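Local coordinates for protein filamentous hemagglutinin (Bordetella pertussis, PDB 1RWR) that probably serves as an adhesin whose amino-terminal secretion domain, a parallel beta-helix, directs its export through the two-partner secretion pathway, at residues 153-158 against 174-179; 181-186 against 227-232; 89-94 against 113-118. One frame throughout, in Å; residues are numbered along the deposited sequence.

Contact 1. Residues 153-158 against 174-179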
# COMPACT_ATOMS: atom_id res chain seq x y z
N ASN A 153 3.27 -3.45 -9.68
CA ASN A 153 3.62 -2.40 -10.64
C ASN A 153 3.01 -1.08 -10.17
O ASN A 153 1.83 -0.86 -10.32
CB ASN A 153 3.05 -2.76 -12.01
CG ASN A 153 3.34 -1.69 -13.09
OD1 ASN A 153 2.72 -1.73 -14.19
ND2 ASN A 153 4.22 -0.80 -12.83
N ALA A 154 3.85 -0.19 -9.68
CA ALA A 154 3.44 1.10 -9.11
C ALA A 154 3.45 2.28 -10.11
O ALA A 154 3.24 3.43 -9.72
CB ALA A 154 4.32 1.41 -7.94
N THR A 155 3.69 1.97 -11.39
CA THR A 155 3.82 2.97 -12.42
C THR A 155 2.59 3.88 -12.39
O THR A 155 1.46 3.38 -12.39
CB THR A 155 3.92 2.31 -13.76
OG1 THR A 155 5.08 1.44 -13.75
CG2 THR A 155 4.22 3.37 -14.85
N GLY A 156 2.82 5.19 -12.38
CA GLY A 156 1.70 6.13 -12.44
C GLY A 156 1.21 6.66 -11.11
O GLY A 156 0.39 7.58 -11.06
N LEU A 157 1.69 6.06 -10.02
CA LEU A 157 1.36 6.51 -8.66
C LEU A 157 2.39 7.50 -8.16
O LEU A 157 3.60 7.42 -8.47
CB LEU A 157 1.39 5.32 -7.70
CG LEU A 157 0.46 4.15 -7.99
CD1 LEU A 157 0.75 2.97 -7.08
CD2 LEU A 157 -1.01 4.59 -7.86
N GLY A 158 1.96 8.43 -7.33
CA GLY A 158 2.92 9.24 -6.64
C GLY A 158 3.67 8.44 -5.58
O GLY A 158 4.90 8.52 -5.47
N SER A 174 7.98 -2.15 -8.15
CA SER A 174 8.73 -1.27 -9.06
C SER A 174 7.81 -0.48 -9.95
O SER A 174 6.62 -0.74 -10.05
CB SER A 174 9.68 -2.07 -9.97
OG SER A 174 8.87 -2.84 -10.83
N SER A 175 8.38 0.51 -10.60
CA SER A 175 7.69 1.14 -11.69
C SER A 175 8.49 0.78 -12.94
O SER A 175 9.68 0.49 -12.87
CB SER A 175 7.61 2.64 -11.54
OG SER A 175 6.91 3.01 -10.35
N LYS A 176 7.84 0.89 -14.08
CA LYS A 176 8.45 0.43 -15.31
C LYS A 176 9.56 1.35 -15.75
O LYS A 176 9.54 2.58 -15.53
CB LYS A 176 7.39 0.27 -16.40
CG LYS A 176 6.43 -0.82 -16.06
CD LYS A 176 5.46 -1.09 -17.20
CE LYS A 176 5.09 -2.57 -17.28
NZ LYS A 176 4.41 -3.07 -16.08
N GLN A 177 10.54 0.72 -16.40
CA GLN A 177 11.80 1.34 -16.74
C GLN A 177 11.53 2.61 -17.56
O GLN A 177 10.79 2.59 -18.54
CB GLN A 177 12.67 0.31 -17.52
CG GLN A 177 14.14 0.68 -17.57
CD GLN A 177 14.85 0.25 -16.31
OE1 GLN A 177 15.19 1.10 -15.47
NE2 GLN A 177 15.01 -1.04 -16.15
N GLY A 178 12.07 3.73 -17.09
CA GLY A 178 11.88 5.01 -17.77
C GLY A 178 10.54 5.71 -17.63
O GLY A 178 10.35 6.79 -18.20
N LYS A 179 9.61 5.13 -16.86
CA LYS A 179 8.25 5.67 -16.68
C LYS A 179 8.21 6.43 -15.35
O LYS A 179 9.20 6.44 -14.61
CB LYS A 179 7.22 4.54 -16.72
CG LYS A 179 6.50 4.32 -18.05
CD LYS A 179 7.26 4.83 -19.24
CE LYS A 179 6.66 4.30 -20.53
NZ LYS A 179 7.58 3.34 -21.14
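Thr155, Asn153 and Lys176 carry this contact between two strand ends and their following loops on adjacent coils, and the hydroxyl of Thr155 lies at its centre. With OG1 beside its own backbone N (chi1 -59°), Thr155 accepts two bonds. The backbone N of Lys176 reaches OG1 across the contact at 2.8 Å, and ND2 of Asn153, from the same segment, lies 2.6 Å from OG1 of Thr155, which sits nearly in the plane of the Asn153 amide. The Thr155 methyl CG2 goes the other way and rests on the start of the Lys179 side chain, 3.7 Å from Lys179 CB. Asn153 has CG anti to its backbone N, so its amide reaches toward the other segment, with ND2 committed to Thr155 and OD1 turned to Lys176. The lysine chain bends at chi3 and chi4 and crosses the asparagine at about a right angle; Lys176 NZ comes 2.9 Å from Asn153 OD1, from well above the carbonyl plane. Beneath these side chains the backbones meet in a single parallel bridge, where Ala154 N donates to Ser174 O at 2.8 Å along a nearly straight line (169°). Both chains then leave in type II beta turns, Ala154 to Leu157 and Lys176 to Lys179, whose third positions, Gly156 and Gly178, have positive phi. The contact thus ends one short strand pairing of the beta-helix, 152-153 beside 173-174. Asn153 also bonds through its backbone to Leu114 of strand 114-117, while Ser175 OG holds Ala182 N ahead of strand 183-188.

Contact 2. Residues 181-186 against 227-232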
# COMPACT_ATOMS: atom_id res chain seq x y z
N LEU A 181 8.20 7.30 -11.81
CA LEU A 181 8.53 6.39 -10.72
C LEU A 181 7.82 6.75 -9.43
O LEU A 181 7.92 7.88 -8.95
CB LEU A 181 10.00 6.41 -10.49
CG LEU A 181 10.79 5.42 -9.68
CD1 LEU A 181 10.48 3.96 -9.90
CD2 LEU A 181 12.26 5.68 -10.05
N ALA A 182 7.13 5.78 -8.87
CA ALA A 182 6.48 5.96 -7.56
C ALA A 182 7.47 5.93 -6.42
O ALA A 182 8.45 5.19 -6.45
CB ALA A 182 5.45 4.87 -7.36
N ASP A 183 7.21 6.70 -5.38
CA ASP A 183 7.83 6.44 -4.09
C ASP A 183 7.25 5.16 -3.48
O ASP A 183 6.13 4.74 -3.83
CB ASP A 183 7.50 7.54 -3.09
CG ASP A 183 8.20 8.82 -3.34
OD1 ASP A 183 9.19 8.90 -4.07
OD2 ASP A 183 7.75 9.86 -2.80
N ILE A 184 8.03 4.53 -2.63
CA ILE A 184 7.60 3.31 -1.94
C ILE A 184 7.84 3.54 -0.45
O ILE A 184 8.96 3.98 -0.02
CB ILE A 184 8.41 2.11 -2.39
CG1 ILE A 184 8.24 1.83 -3.89
CG2 ILE A 184 8.04 0.89 -1.53
CD1 ILE A 184 9.24 0.84 -4.46
N ALA A 185 6.82 3.29 0.36
CA ALA A 185 6.99 3.26 1.82
C ALA A 185 6.38 2.00 2.35
O ALA A 185 5.26 1.64 1.96
CB ALA A 185 6.37 4.47 2.46
N VAL A 186 7.14 1.30 3.19
CA VAL A 186 6.65 0.12 3.90
C VAL A 186 6.80 0.47 5.39
O VAL A 186 7.91 0.81 5.86
CB VAL A 186 7.46 -1.13 3.56
CG1 VAL A 186 6.95 -2.33 4.38
CG2 VAL A 186 7.41 -1.44 2.10
N GLY A 227 12.17 2.52 -6.54
CA GLY A 227 11.28 3.62 -6.23
C GLY A 227 12.03 4.93 -6.17
O GLY A 227 13.25 4.96 -5.97
N LYS A 228 11.30 6.02 -6.38
CA LYS A 228 11.88 7.36 -6.44
C LYS A 228 12.58 7.70 -5.13
O LYS A 228 13.71 8.16 -5.11
CB LYS A 228 10.79 8.40 -6.82
CG LYS A 228 11.29 9.82 -6.93
CD LYS A 228 10.28 10.71 -7.61
CE LYS A 228 9.08 10.95 -6.75
NZ LYS A 228 8.06 11.66 -7.56
N HIS A 229 11.87 7.48 -4.03
CA HIS A 229 12.41 7.36 -2.71
C HIS A 229 11.84 6.07 -2.16
O HIS A 229 10.66 5.77 -2.40
CB HIS A 229 11.97 8.50 -1.79
CG HIS A 229 12.23 9.86 -2.34
ND1 HIS A 229 11.34 10.49 -3.18
CD2 HIS A 229 13.27 10.72 -2.19
CE1 HIS A 229 11.82 11.67 -3.53
NE2 HIS A 229 13.00 11.83 -2.96
N ILE A 230 12.65 5.33 -1.44
CA ILE A 230 12.23 4.10 -0.74
C ILE A 230 12.42 4.32 0.76
O ILE A 230 13.51 4.75 1.21
CB ILE A 230 13.06 2.89 -1.19
CG1 ILE A 230 12.92 2.65 -2.69
CG2 ILE A 230 12.64 1.62 -0.44
CD1 ILE A 230 13.84 1.57 -3.20
N THR A 231 11.38 4.06 1.53
CA THR A 231 11.42 4.17 2.96
C THR A 231 10.87 2.89 3.58
O THR A 231 9.77 2.47 3.25
CB THR A 231 10.56 5.34 3.39
OG1 THR A 231 11.06 6.54 2.78
CG2 THR A 231 10.66 5.55 4.91
N LEU A 232 11.65 2.30 4.48
CA LEU A 232 11.25 1.15 5.28
C LEU A 232 11.31 1.51 6.75
O LEU A 232 12.36 1.96 7.24
CB LEU A 232 12.10 -0.09 4.98
CG LEU A 232 12.37 -0.46 3.50
CD1 LEU A 232 13.37 -1.62 3.46
CD2 LEU A 232 11.13 -0.83 2.77
O HOH W 1 6.41 9.73 -7.48
O HOH W 2 6.45 10.06 -9.77
O HOH W 3 9.19 6.65 0.44
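The imidazole of His229 meets the carboxylate of Asp183 at its ring edge, the two planes turned 73° apart. ND1 donates to Asp183 OD1 over 2.8 Å; the oxygen lies near the ring plane, but the ring approaches it from above the carboxylate plane. Both side chains point the same way, each with CG beside its own backbone N. The same OD1 also takes a weak bond from His229 N at 3.0 Å, so one oxygen is gripped twice by one residue. Lys228 NZ, 4.6 Å from Asp183 OD1, is too far for a salt bridge, though its charge may favour the ionised aspartate. Behind these groups, strands 183-186 and 229-232 run parallel, their axes 1° apart, as neighbouring coils do in a parallel beta-helix. Ile184 N to His229 O, Thr231 N to Ile184 O and Val186 N to Thr231 O form the ladder. On the buried face, Val186 and Leu232 lie side by side, with Val186 CB 3.8 Å from Leu232 CD2, and Met225 touches Ile184, Ile230 and Leu232. Gly227 CA lies 3.9 Å from Ile184 CD1, too close for a CB on that side. Ala185 and Thr231 share the other face, where one water donates to Ile184 O and also bonds to Thr231 OG1. At the loop end, Leu181 CG packs 3.4 Å from Lys228 N, and two further waters connect Leu181 O to Lys228 NZ.

Contact 3. Residues 89-94 against 113-118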
# COMPACT_ATOMS: atom_id res chain seq x y z
N ALA A 89 -5.23 -8.90 -7.03
CA ALA A 89 -4.53 -9.24 -8.26
C ALA A 89 -5.22 -8.56 -9.40
O ALA A 89 -6.46 -8.56 -9.45
CB ALA A 89 -4.56 -10.79 -8.51
N GLY A 90 -4.44 -8.02 -10.33
CA GLY A 90 -4.91 -7.35 -11.53
C GLY A 90 -4.80 -5.85 -11.38
O GLY A 90 -4.02 -5.37 -10.57
N THR A 91 -5.60 -5.12 -12.15
CA THR A 91 -5.52 -3.66 -12.22
C THR A 91 -6.62 -3.02 -11.42
O THR A 91 -7.78 -3.35 -11.59
CB THR A 91 -5.66 -3.19 -13.62
OG1 THR A 91 -4.61 -3.73 -14.43
CG2 THR A 91 -5.50 -1.65 -13.69
N LEU A 92 -6.25 -2.10 -10.55
CA LEU A 92 -7.20 -1.26 -9.85
C LEU A 92 -7.37 -0.00 -10.70
O LEU A 92 -6.50 0.85 -10.68
CB LEU A 92 -6.69 -0.91 -8.46
CG LEU A 92 -6.18 -2.01 -7.53
CD1 LEU A 92 -5.75 -1.46 -6.17
CD2 LEU A 92 -7.24 -3.07 -7.37
N GLU A 93 -8.49 0.08 -11.42
CA GLU A 93 -8.77 1.20 -12.29
C GLU A 93 -9.79 2.13 -11.63
O GLU A 93 -10.78 1.69 -11.09
CB GLU A 93 -9.29 0.75 -13.64
CG GLU A 93 -9.68 1.93 -14.55
CD GLU A 93 -9.97 1.54 -15.98
OE1 GLU A 93 -9.99 0.34 -16.35
OE2 GLU A 93 -10.20 2.48 -16.79
N VAL A 94 -9.51 3.42 -11.70
CA VAL A 94 -10.47 4.44 -11.31
C VAL A 94 -11.05 5.02 -12.59
O VAL A 94 -10.32 5.56 -13.43
CB VAL A 94 -9.86 5.55 -10.42
CG1 VAL A 94 -10.93 6.52 -9.95
CG2 VAL A 94 -9.18 4.96 -9.20
N GLY A 113 0.69 -9.54 -8.49
CA GLY A 113 0.58 -8.96 -9.82
C GLY A 113 -0.44 -7.82 -9.86
O GLY A 113 -1.41 -7.85 -10.65
N LEU A 114 -0.21 -6.83 -9.04
CA LEU A 114 -1.13 -5.70 -8.86
C LEU A 114 -0.64 -4.49 -9.63
O LEU A 114 0.54 -4.18 -9.62
CB LEU A 114 -1.27 -5.37 -7.37
CG LEU A 114 -2.39 -4.38 -6.98
CD1 LEU A 114 -3.74 -4.96 -7.25
CD2 LEU A 114 -2.28 -3.93 -5.53
N SER A 115 -1.55 -3.78 -10.29
CA SER A 115 -1.20 -2.50 -10.93
C SER A 115 -2.37 -1.54 -10.74
O SER A 115 -3.40 -1.89 -10.11
CB SER A 115 -0.87 -2.69 -12.42
OG SER A 115 -2.00 -3.19 -13.05
N THR A 116 -2.24 -0.33 -11.27
CA THR A 116 -3.32 0.66 -11.17
C THR A 116 -3.45 1.46 -12.47
O THR A 116 -2.50 1.53 -13.26
CB THR A 116 -3.13 1.66 -9.99
OG1 THR A 116 -2.00 2.50 -10.23
CG2 THR A 116 -2.86 0.98 -8.65
N LEU A 117 -4.60 2.09 -12.63
CA LEU A 117 -4.85 3.01 -13.72
C LEU A 117 -5.70 4.15 -13.16
O LEU A 117 -6.78 3.91 -12.63
CB LEU A 117 -5.61 2.33 -14.87
CG LEU A 117 -4.83 1.32 -15.70
CD1 LEU A 117 -5.74 0.59 -16.68
CD2 LEU A 117 -3.73 2.06 -16.49
N ASN A 118 -5.21 5.37 -13.32
CA ASN A 118 -5.94 6.57 -12.91
C ASN A 118 -6.14 6.65 -11.41
O ASN A 118 -7.04 7.29 -10.95
CB ASN A 118 -7.27 6.73 -13.66
CG ASN A 118 -7.82 8.16 -13.61
OD1 ASN A 118 -7.05 9.15 -13.65
ND2 ASN A 118 -9.15 8.29 -13.52
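The buried side of the pairing between strands 91-94 and 114-117 is the face of Leu92, Leu114 and Thr116. Leu114, with CG anti to its backbone N, lays CD1 against Leu92 CG at 3.8 Å and against Gly90 O at 3.4 Å, the two leucines making the apolar contact and crossing obliquely. Gly90 begins the parallel ladder from a corner of the chain, Gly90 N bonding to Gly113 O and Ser115 N to Gly90 O; its backbone angles would press a side chain against the preceding carbonyl. Leu92 N to Ser115 O is almost straight (174°), and Leu117 N returns to Leu92 O. Most backbone donors come from above the carbonyl plane; Val94 N alone approaches its acceptor, Leu117 O, nearly along the C=O axis. On the opposite face Thr91, Ser115 and Leu117 are partly exposed, whereas Glu93 is buried. There the hydroxyls of Thr91 and Ser115 approach tip to tip, OG1 to OG 3.0 Å, while Thr91 CG2 turns along the strand to lie 3.6 Å from Leu117 CG. The Glu93 carboxylate accepts the backbone N of both Arg58 and Ile59. At the exposed end, Asn118 ND2 bonds to Val94 O at 3.0 Å and also to Gly96 O. In the beta-helix, strand 91-96 is flanked on its other side by 45-50, and the leucine face meets Leu122 of strand 119-125.

In the fold
The three contacts follow one another along the chain, and each joins adjacent coils of the same beta-helix. Contacts 3 and 1 are linked by the edge of strand 114-117: Asn153 N lies 2.8 Å from Leu114 O, and their centres are about 12 Å apart. Contact 1 connects to contact 2 through Gly158 O and Asp183 N, 2.9 Å apart, a probable hydrogen bond; those centres are about 11 Å apart. Contacts 2 and 3 do not touch, their nearest atoms being about 8 Å apart; contact 1 touches both. Leu157 packs on both Thr116 of contact 3 and Ala182 of contact 2.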